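PDB 4B9W: tudor domain-containing protein 1 from Mus musculus, which helps repress transposable elements in the male germline as a scaffold of the piRNA pathway, its extended Tudor domains binding Piwi proteins methylated on arginine. Local coordinates for residues A[48-52]-A[81-85]; A[51-56]-A[115-121]; A[131-135]-A[165-169]. All blocks are in the same frame, centred on the assembly; numbering follows the deposited sequence.

Interaction 1 (A[48-52]-A[81-85])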
loop_
_atom_site.group_PDB
_atom_site.type_symbol
_atom_site.label_atom_id
_atom_site.label_comp_id
_atom_site.label_asym_id
_atom_site.label_seq_id
_atom_site.Cartn_x
_atom_site.Cartn_y
_atom_site.Cartn_z
ATOM N N LEU A 48 12.592 20.752 -14.351
ATOM C CA LEU A 48 13.244 19.994 -13.289
ATOM C C LEU A 48 13.708 18.636 -13.802
ATOM O O LEU A 48 14.829 18.211 -13.528
ATOM C CB LEU A 48 12.300 19.817 -12.096
ATOM C CG LEU A 48 12.778 18.872 -10.983
ATOM C CD1 LEU A 48 14.100 19.359 -10.404
ATOM C CD2 LEU A 48 11.727 18.716 -9.900
ATOM N N ASN A 49 12.829 17.957 -14.536
ATOM C CA ASN A 49 13.115 16.635 -15.092
ATOM C C ASN A 49 14.257 16.660 -16.084
ATOM O O ASN A 49 15.093 15.746 -16.117
ATOM C CB ASN A 49 11.861 16.051 -15.752
ATOM C CG ASN A 49 10.820 15.622 -14.726
ATOM O OD1 ASN A 49 11.145 15.410 -13.552
ATOM N ND2 ASN A 49 9.558 15.510 -15.160
ATOM N N GLN A 50 14.299 17.710 -16.895
ATOM C CA GLN A 50 15.435 17.930 -17.763
ATOM C C GLN A 50 16.695 18.069 -16.907
ATOM O O GLN A 50 17.707 17.429 -17.171
ATOM C CB GLN A 50 15.208 19.172 -18.634
ATOM C CG GLN A 50 16.412 19.556 -19.470
ATOM C CD GLN A 50 16.929 18.397 -20.273
ATOM O OE1 GLN A 50 16.231 17.915 -21.155
ATOM N NE2 GLN A 50 18.151 17.923 -19.963
ATOM N N SER A 51 16.626 18.879 -15.862
ATOM C CA SER A 51 17.782 19.070 -14.995
ATOM C C SER A 51 18.200 17.773 -14.305
ATOM O O SER A 51 19.383 17.570 -14.057
ATOM C CB SER A 51 17.523 20.163 -13.959
ATOM O OG SER A 51 17.494 21.437 -14.578
ATOM N N LEU A 52 17.235 16.902 -14.003
ATOM C CA LEU A 52 17.530 15.608 -13.377
ATOM C C LEU A 52 18.185 14.658 -14.360
ATOM O O LEU A 52 18.989 13.822 -13.953
ATOM C CB LEU A 52 16.258 14.928 -12.820
ATOM C CG LEU A 52 15.550 15.525 -11.598
ATOM C CD1 LEU A 52 14.526 14.535 -11.035
ATOM C CD2 LEU A 52 16.521 15.948 -10.506
ATOM N N ASN A 81 13.879 7.373 -18.137
ATOM C CA ASN A 81 14.356 8.639 -17.598
ATOM C C ASN A 81 14.388 8.615 -16.068
ATOM O O ASN A 81 13.719 7.783 -15.425
ATOM C CB ASN A 81 13.445 9.760 -18.072
ATOM C CG ASN A 81 13.446 9.921 -19.601
ATOM O OD1 ASN A 81 14.503 9.896 -20.234
ATOM N ND2 ASN A 81 12.268 10.092 -20.188
ATOM N N TRP A 82 15.132 9.544 -15.480
ATOM C CA TRP A 82 15.158 9.689 -14.024
ATOM C C TRP A 82 14.074 10.628 -13.505
ATOM O O TRP A 82 13.738 11.632 -14.131
ATOM C CB TRP A 82 16.535 10.129 -13.597
ATOM C CG TRP A 82 17.575 9.076 -13.908
ATOM C CD1 TRP A 82 18.116 8.740 -15.156
ATOM C CD2 TRP A 82 18.220 8.157 -12.959
ATOM N NE1 TRP A 82 19.016 7.718 -15.044
ATOM C CE2 TRP A 82 19.132 7.319 -13.757
ATOM C CE3 TRP A 82 18.114 7.934 -11.593
ATOM C CZ2 TRP A 82 19.920 6.338 -13.178
ATOM C CZ3 TRP A 82 18.920 6.941 -11.018
ATOM C CH2 TRP A 82 19.807 6.174 -11.790
ATOM N N TYR A 83 13.476 10.297 -12.366
ATOM C CA TYR A 83 12.517 11.203 -11.756
ATOM C C TYR A 83 12.712 11.258 -10.248
ATOM O O TYR A 83 13.432 10.447 -9.674
ATOM C CB TYR A 83 11.092 10.751 -12.074
ATOM C CG TYR A 83 10.769 10.767 -13.551
ATOM C CD1 TYR A 83 10.351 11.930 -14.166
ATOM C CD2 TYR A 83 10.904 9.610 -14.328
ATOM C CE1 TYR A 83 10.066 11.967 -15.514
ATOM C CE2 TYR A 83 10.609 9.627 -15.688
ATOM C CZ TYR A 83 10.182 10.811 -16.270
ATOM O OH TYR A 83 9.889 10.865 -17.612
ATOM N N ARG A 84 12.038 12.215 -9.622
ATOM C CA ARG A 84 12.034 12.349 -8.175
ATOM C C ARG A 84 11.236 11.214 -7.557
ATOM O O ARG A 84 10.238 10.766 -8.122
ATOM C CB ARG A 84 11.450 13.687 -7.764
ATOM C CG ARG A 84 12.232 14.882 -8.316
ATOM C CD ARG A 84 11.884 16.152 -7.594
ATOM N NE ARG A 84 10.526 16.625 -7.879
ATOM C CZ ARG A 84 9.988 17.706 -7.325
ATOM N NH1 ARG A 84 10.681 18.424 -6.451
ATOM N NH2 ARG A 84 8.740 18.066 -7.625
ATOM N N ALA A 85 11.699 10.740 -6.407
ATOM C CA ALA A 85 11.070 9.617 -5.749
ATOM C C ALA A 85 11.339 9.633 -4.236
ATOM O O ALA A 85 12.243 10.321 -3.759
ATOM C CB ALA A 85 11.576 8.333 -6.371
HETATM O O HOH W 1 10.186 13.959 -11.140
HETATM O O HOH W 2 14.668 13.034 -16.181
#
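Leu48 lays its CD2 methyl over one face of the Arg84 guanidinium, 3.1 Å from NE, so a branched apolar end covers a flat cation while leaving its N-H groups to bond around the rim. Leu52 grips the same side chain nearer its root, with CD1 3.6 Å from Arg84 CG. On the adjoining helix face the amide of Asn49 meets the Tyr83 ring at its edge, ND2 3.6 Å from CE1, the two planes standing at 89°. Two waters fill the polar part of this seam between helix 41-57 and strand 81-90 of the antiparallel Tudor barrel. One donates a hydrogen bond to Asn49 OD1 at 3.0 Å and accepts another from Arg84 N; the other donates to Asn49 O and Trp82 O. Farther out, the Arg84 guanidinium, turned back by its bend at chi3 (-70°), forms a salt bridge with Asp102 and bonds through NH1 to the carbonyls of Phe121 and Leu124. A methionine here would probably leave Asp102 without its countercharge and those two carbonyls without this donor. Tyr83, bonded through OH to Asp79 and set edge-to-face with Tyr103, packs on the modified side chain of the bound peptide, consistent with a place in the aromatic cage.

Interaction 2 (A[51-56]-A[115-121])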
loop_
_atom_site.group_PDB
_atom_site.type_symbol
_atom_site.label_atom_id
_atom_site.label_comp_id
_atom_site.label_asym_id
_atom_site.label_seq_id
_atom_site.Cartn_x
_atom_site.Cartn_y
_atom_site.Cartn_z
ATOM N N SER A 51 16.626 18.879 -15.862
ATOM C CA SER A 51 17.782 19.070 -14.995
ATOM C C SER A 51 18.200 17.773 -14.305
ATOM O O SER A 51 19.383 17.570 -14.057
ATOM C CB SER A 51 17.523 20.163 -13.959
ATOM O OG SER A 51 17.494 21.437 -14.578
ATOM N N LEU A 52 17.235 16.902 -14.003
ATOM C CA LEU A 52 17.530 15.608 -13.377
ATOM C C LEU A 52 18.185 14.658 -14.360
ATOM O O LEU A 52 18.989 13.822 -13.953
ATOM C CB LEU A 52 16.258 14.928 -12.820
ATOM C CG LEU A 52 15.550 15.525 -11.598
ATOM C CD1 LEU A 52 14.526 14.535 -11.035
ATOM C CD2 LEU A 52 16.521 15.948 -10.506
ATOM N N ALA A 53 17.802 14.739 -15.638
ATOM C CA ALA A 53 18.438 13.911 -16.670
ATOM C C ALA A 53 19.925 14.244 -16.779
ATOM O O ALA A 53 20.764 13.361 -16.863
ATOM C CB ALA A 53 17.768 14.103 -18.025
ATOM N N ASP A 54 20.244 15.524 -16.799
ATOM C CA ASP A 54 21.642 15.969 -16.921
ATOM C C ASP A 54 22.432 15.546 -15.691
ATOM O O ASP A 54 23.485 14.941 -15.803
ATOM C CB ASP A 54 21.697 17.489 -17.117
ATOM C CG ASP A 54 20.945 17.950 -18.358
ATOM O OD1 ASP A 54 20.631 17.120 -19.229
ATOM O OD2 ASP A 54 20.649 19.150 -18.471
ATOM N N TYR A 55 21.875 15.837 -14.519
ATOM C CA TYR A 55 22.503 15.526 -13.238
ATOM C C TYR A 55 22.714 14.020 -13.108
ATOM O O TYR A 55 23.808 13.580 -12.740
ATOM C CB TYR A 55 21.640 16.074 -12.083
ATOM C CG TYR A 55 21.908 15.454 -10.731
ATOM C CD1 TYR A 55 23.044 15.799 -9.985
ATOM C CD2 TYR A 55 21.024 14.521 -10.190
ATOM C CE1 TYR A 55 23.294 15.216 -8.749
ATOM C CE2 TYR A 55 21.253 13.947 -8.957
ATOM C CZ TYR A 55 22.385 14.288 -8.239
ATOM O OH TYR A 55 22.601 13.703 -7.016
ATOM N N CYS A 56 21.678 13.234 -13.427
ATOM C CA CYS A 56 21.730 11.784 -13.232
ATOM C C CYS A 56 22.617 11.125 -14.276
ATOM O O CYS A 56 23.214 10.080 -14.024
ATOM C CB CYS A 56 20.326 11.144 -13.266
ATOM S SG CYS A 56 19.429 11.231 -11.699
ATOM N N GLN A 115 19.781 7.253 -7.206
ATOM C CA GLN A 115 20.830 8.222 -6.958
ATOM C C GLN A 115 20.342 9.189 -5.881
ATOM O O GLN A 115 19.140 9.513 -5.804
ATOM C CB GLN A 115 21.203 8.968 -8.259
ATOM C CG GLN A 115 21.828 8.051 -9.309
ATOM C CD GLN A 115 22.439 8.813 -10.476
ATOM O OE1 GLN A 115 23.095 9.837 -10.279
ATOM N NE2 GLN A 115 22.212 8.318 -11.707
ATOM N N ALA A 116 21.262 9.642 -5.037
ATOM C CA ALA A 116 20.944 10.700 -4.065
ATOM C C ALA A 116 20.357 11.927 -4.793
ATOM O O ALA A 116 20.747 12.217 -5.920
ATOM C CB ALA A 116 22.182 11.089 -3.262
ATOM N N ILE A 117 19.388 12.601 -4.171
ATOM C CA ILE A 117 18.849 13.851 -4.717
ATOM C C ILE A 117 19.501 15.039 -3.987
ATOM O O ILE A 117 19.980 14.892 -2.855
ATOM C CB ILE A 117 17.308 13.907 -4.630
ATOM C CG1 ILE A 117 16.780 15.009 -5.563
ATOM C CG2 ILE A 117 16.836 14.095 -3.187
ATOM C CD1 ILE A 117 15.312 14.883 -5.922
ATOM N N LEU A 118 19.570 16.185 -4.653
ATOM C CA LEU A 118 20.141 17.372 -4.046
ATOM C C LEU A 118 19.037 18.384 -3.734
ATOM O O LEU A 118 18.020 18.421 -4.423
ATOM C CB LEU A 118 21.205 17.971 -4.965
ATOM C CG LEU A 118 22.398 17.057 -5.251
ATOM C CD1 LEU A 118 23.374 17.779 -6.155
ATOM C CD2 LEU A 118 23.102 16.640 -3.964
ATOM N N PRO A 119 19.220 19.189 -2.668
ATOM C CA PRO A 119 18.209 20.147 -2.216
ATOM C C PRO A 119 17.643 21.090 -3.282
ATOM O O PRO A 119 16.499 21.544 -3.163
ATOM C CB PRO A 119 18.962 20.956 -1.161
ATOM C CG PRO A 119 19.943 19.994 -0.591
ATOM C CD PRO A 119 20.359 19.117 -1.730
ATOM N N GLN A 120 18.415 21.406 -4.311
ATOM C CA GLN A 120 17.923 22.358 -5.302
ATOM C C GLN A 120 16.891 21.732 -6.211
ATOM O O GLN A 120 16.150 22.443 -6.876
ATOM C CB GLN A 120 19.046 22.940 -6.147
ATOM C CG GLN A 120 19.925 21.914 -6.830
ATOM C CD GLN A 120 21.240 21.741 -6.103
ATOM O OE1 GLN A 120 21.277 21.547 -4.870
ATOM N NE2 GLN A 120 22.335 21.822 -6.857
ATOM N N PHE A 121 16.871 20.402 -6.262
ATOM C CA PHE A 121 15.845 19.676 -6.997
ATOM C C PHE A 121 14.578 19.425 -6.183
ATOM O O PHE A 121 13.657 18.792 -6.679
ATOM C CB PHE A 121 16.400 18.331 -7.481
ATOM C CG PHE A 121 17.563 18.457 -8.423
ATOM C CD1 PHE A 121 17.463 19.234 -9.573
ATOM C CD2 PHE A 121 18.748 17.779 -8.179
ATOM C CE1 PHE A 121 18.526 19.335 -10.453
ATOM C CE2 PHE A 121 19.826 17.890 -9.044
ATOM C CZ PHE A 121 19.711 18.658 -10.191
#
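The seam where helix 41-57 packs on the last strand of the Tudor barrel and the turn after it centres on Tyr55 and Phe121. Their rings are inclined at 50°, with Phe121 CE2 over one face of Tyr55, 3.6 Å from CG. Leu52, whose other methyl serves the barrel strand, places CD2 over the Phe121 ring in a CH-pi contact, 3.6 Å from the centroid, so residues one turn apart meet one side of the ring, the tyrosine obliquely at its rim. With CG anti to the backbone N (chi1 161°), Tyr55 reaches across to donate a hydrogen bond to Ala116 O at 2.6 Å, well above the carbonyl plane. Tyrosine suits the place because its ring is apolar enough to pack against Phe121 and Leu118, yet its tip supplies a donor to a backbone carbonyl. Gln115 answers from the strand: NE2 donates to Cys56 O over 3.1 Å, nearly straight at 169° and in its own amide plane, binding a carbonyl in the helix's last turn. OE1 of that amide accepts from Asn62, which fixes its rotation. Behind the seam, Tyr55 and Cys56 rest on Cys73 of strand 71-76, and Trp82 of strand 81-90 packs against Cys56 and Gln115.

Interaction 3 (A[131-135]-A[165-169])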
loop_
_atom_site.group_PDB
_atom_site.type_symbol
_atom_site.label_atom_id
_atom_site.label_comp_id
_atom_site.label_asym_id
_atom_site.label_seq_id
_atom_site.Cartn_x
_atom_site.Cartn_y
_atom_site.Cartn_z
ATOM N N CYS A 131 -5.742 11.904 -5.151
ATOM C CA CYS A 131 -7.114 12.369 -5.125
ATOM C C CYS A 131 -8.077 11.217 -4.916
ATOM O O CYS A 131 -7.689 10.077 -4.992
ATOM C CB CYS A 131 -7.495 13.061 -6.425
ATOM S SG CYS A 131 -6.421 14.423 -6.878
ATOM N N TRP A 132 -9.323 11.549 -4.601
ATOM C CA TRP A 132 -10.447 10.595 -4.654
ATOM C C TRP A 132 -11.653 11.369 -5.020
ATOM O O TRP A 132 -11.705 12.537 -4.754
ATOM C CB TRP A 132 -10.663 9.880 -3.331
ATOM C CG TRP A 132 -10.662 10.763 -2.115
ATOM C CD1 TRP A 132 -11.749 11.395 -1.500
ATOM C CD2 TRP A 132 -9.500 11.114 -1.298
ATOM N NE1 TRP A 132 -11.329 12.098 -0.393
ATOM C CE2 TRP A 132 -9.992 11.973 -0.228
ATOM C CE3 TRP A 132 -8.137 10.804 -1.350
ATOM C CZ2 TRP A 132 -9.148 12.501 0.726
ATOM C CZ3 TRP A 132 -7.290 11.333 -0.368
ATOM C CH2 TRP A 132 -7.787 12.164 0.644
ATOM N N LEU A 133 -12.630 10.750 -5.666
ATOM C CA LEU A 133 -13.876 11.445 -5.978
ATOM C C LEU A 133 -14.712 11.509 -4.707
ATOM O O LEU A 133 -14.759 10.557 -3.956
ATOM C CB LEU A 133 -14.676 10.714 -7.066
ATOM C CG LEU A 133 -14.088 10.689 -8.489
ATOM C CD1 LEU A 133 -15.050 9.957 -9.413
ATOM C CD2 LEU A 133 -13.811 12.083 -9.001
ATOM N N VAL A 134 -15.360 12.636 -4.451
ATOM C CA VAL A 134 -16.194 12.717 -3.258
ATOM C C VAL A 134 -17.595 12.176 -3.552
ATOM O O VAL A 134 -18.010 12.060 -4.711
ATOM C CB VAL A 134 -16.270 14.136 -2.685
ATOM C CG1 VAL A 134 -14.888 14.571 -2.211
ATOM C CG2 VAL A 134 -16.870 15.098 -3.703
ATOM N N ASP A 135 -18.289 11.836 -2.478
ATOM C CA ASP A 135 -19.726 11.521 -2.489
ATOM C C ASP A 135 -20.073 10.185 -3.181
ATOM O O ASP A 135 -21.233 9.965 -3.559
ATOM C CB ASP A 135 -20.570 12.669 -3.095
ATOM C CG ASP A 135 -20.425 14.012 -2.340
ATOM O OD1 ASP A 135 -19.925 14.043 -1.193
ATOM O OD2 ASP A 135 -20.823 15.037 -2.926
ATOM N N VAL A 165 -12.793 19.735 -2.625
ATOM C CA VAL A 165 -13.884 19.799 -1.626
ATOM C C VAL A 165 -13.367 19.522 -0.212
ATOM O O VAL A 165 -13.810 20.152 0.753
ATOM C CB VAL A 165 -15.031 18.802 -1.975
ATOM C CG1 VAL A 165 -16.116 18.758 -0.896
ATOM C CG2 VAL A 165 -15.642 19.153 -3.327
ATOM N N GLU A 166 -12.451 18.560 -0.094
ATOM C CA GLU A 166 -11.853 18.254 1.201
ATOM C C GLU A 166 -10.354 17.987 1.045
ATOM O O GLU A 166 -9.917 17.404 0.036
ATOM C CB GLU A 166 -12.588 17.094 1.902
ATOM C CG GLU A 166 -12.072 15.718 1.576
ATOM C CD GLU A 166 -13.033 14.612 1.987
ATOM O OE1 GLU A 166 -13.613 14.700 3.101
ATOM O OE2 GLU A 166 -13.194 13.639 1.194
ATOM N N ILE A 167 -9.589 18.444 2.040
ATOM C CA ILE A 167 -8.133 18.382 2.048
ATOM C C ILE A 167 -7.770 17.540 3.244
ATOM O O ILE A 167 -8.199 17.841 4.352
ATOM C CB ILE A 167 -7.482 19.784 2.226
ATOM C CG1 ILE A 167 -8.125 20.833 1.297
ATOM C CG2 ILE A 167 -5.966 19.724 2.001
ATOM C CD1 ILE A 167 -7.305 22.112 1.154
ATOM N N THR A 168 -7.024 16.465 3.034
ATOM C CA THR A 168 -6.465 15.699 4.151
ATOM C C THR A 168 -4.931 15.709 4.053
ATOM O O THR A 168 -4.379 16.205 3.062
ATOM C CB THR A 168 -7.064 14.273 4.231
ATOM O OG1 THR A 168 -6.385 13.391 3.338
ATOM C CG2 THR A 168 -8.560 14.301 3.893
ATOM N N ALA A 169 -4.242 15.220 5.091
ATOM C CA ALA A 169 -2.765 15.182 5.091
ATOM C C ALA A 169 -2.236 14.391 3.889
ATOM O O ALA A 169 -1.331 14.851 3.188
ATOM C CB ALA A 169 -2.230 14.585 6.385
#
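The indole of Trp132 presents its edge to two side chains, Glu166 at the pyrrole end and Thr168 at the benzene end. NE1 donates to Glu166 OE2 at 2.9 Å, almost straight at 174°, with the oxygen lying in the ring plane. The carboxylate is not coplanar with the indole: the planes are 58° apart, and the N-H meets OE2 on its anti side, somewhat out of the carboxylate plane. Glu166 comes across the ring edge at about a right angle, its chain extended beyond CG, which carries the acid far enough to meet the indole nitrogen. Trp132 itself has CG between the backbone N and the carbonyl carbon (chi1 47°), a crowded rotamer that swings the ring alongside the sheet toward strand 160-168. These residues belong to the staphylococcal-nuclease-like half of the extended Tudor domain, where strands 129-133 and 160-168 flank strand 171-178, parallel to the first and antiparallel to the second. Trp132 bonds by its backbone to Val172 and Val174, while Val165 and Glu166 form a classic beta bulge opposite Gly173. Gly173, between Val172 and Val174, has no side chain, which probably lets indole and acid meet above it. At the far end of the ring, Thr168 sets OG1 in the indole plane, 3.3 Å from CH2, and brings its methyl CG2 to 3.7 Å from CZ2. A threonine suits this edge by offering both an oxygen and a methyl; OG1 also makes a weak hydrogen bond to Gly171 O at the start of strand 171-178. Beyond the acid, Val134 slides past Glu166 in the opposite direction, with CG1 3.9 Å from OE2. The same methyl lies 4.2 Å from Val165 CB, a light apolar touch between two beta-branched residues beside the polar bond.

How the interactions relate
Interactions 1 and 2 share helix 41-57 and the same Tudor sheet, with centres 7 Å apart. Leu52 serves both, and Leu48 of interaction 1 packs through CD1 on the Phe121 ring of interaction 2, so together they seat the helix on the barrel. Both are partly buried, but interaction 1 bridges its polar groups through water, whereas interaction 2 uses direct bonds to carbonyls beside aromatic packing. Interaction 3 is a surface contact in the other half of the molecule, about 28 Å from interaction 1 and 32 Å from interaction 2, centre to centre. There no helix takes part: side chains of two strands, and of the loop that follows one of them, meet across a third strand.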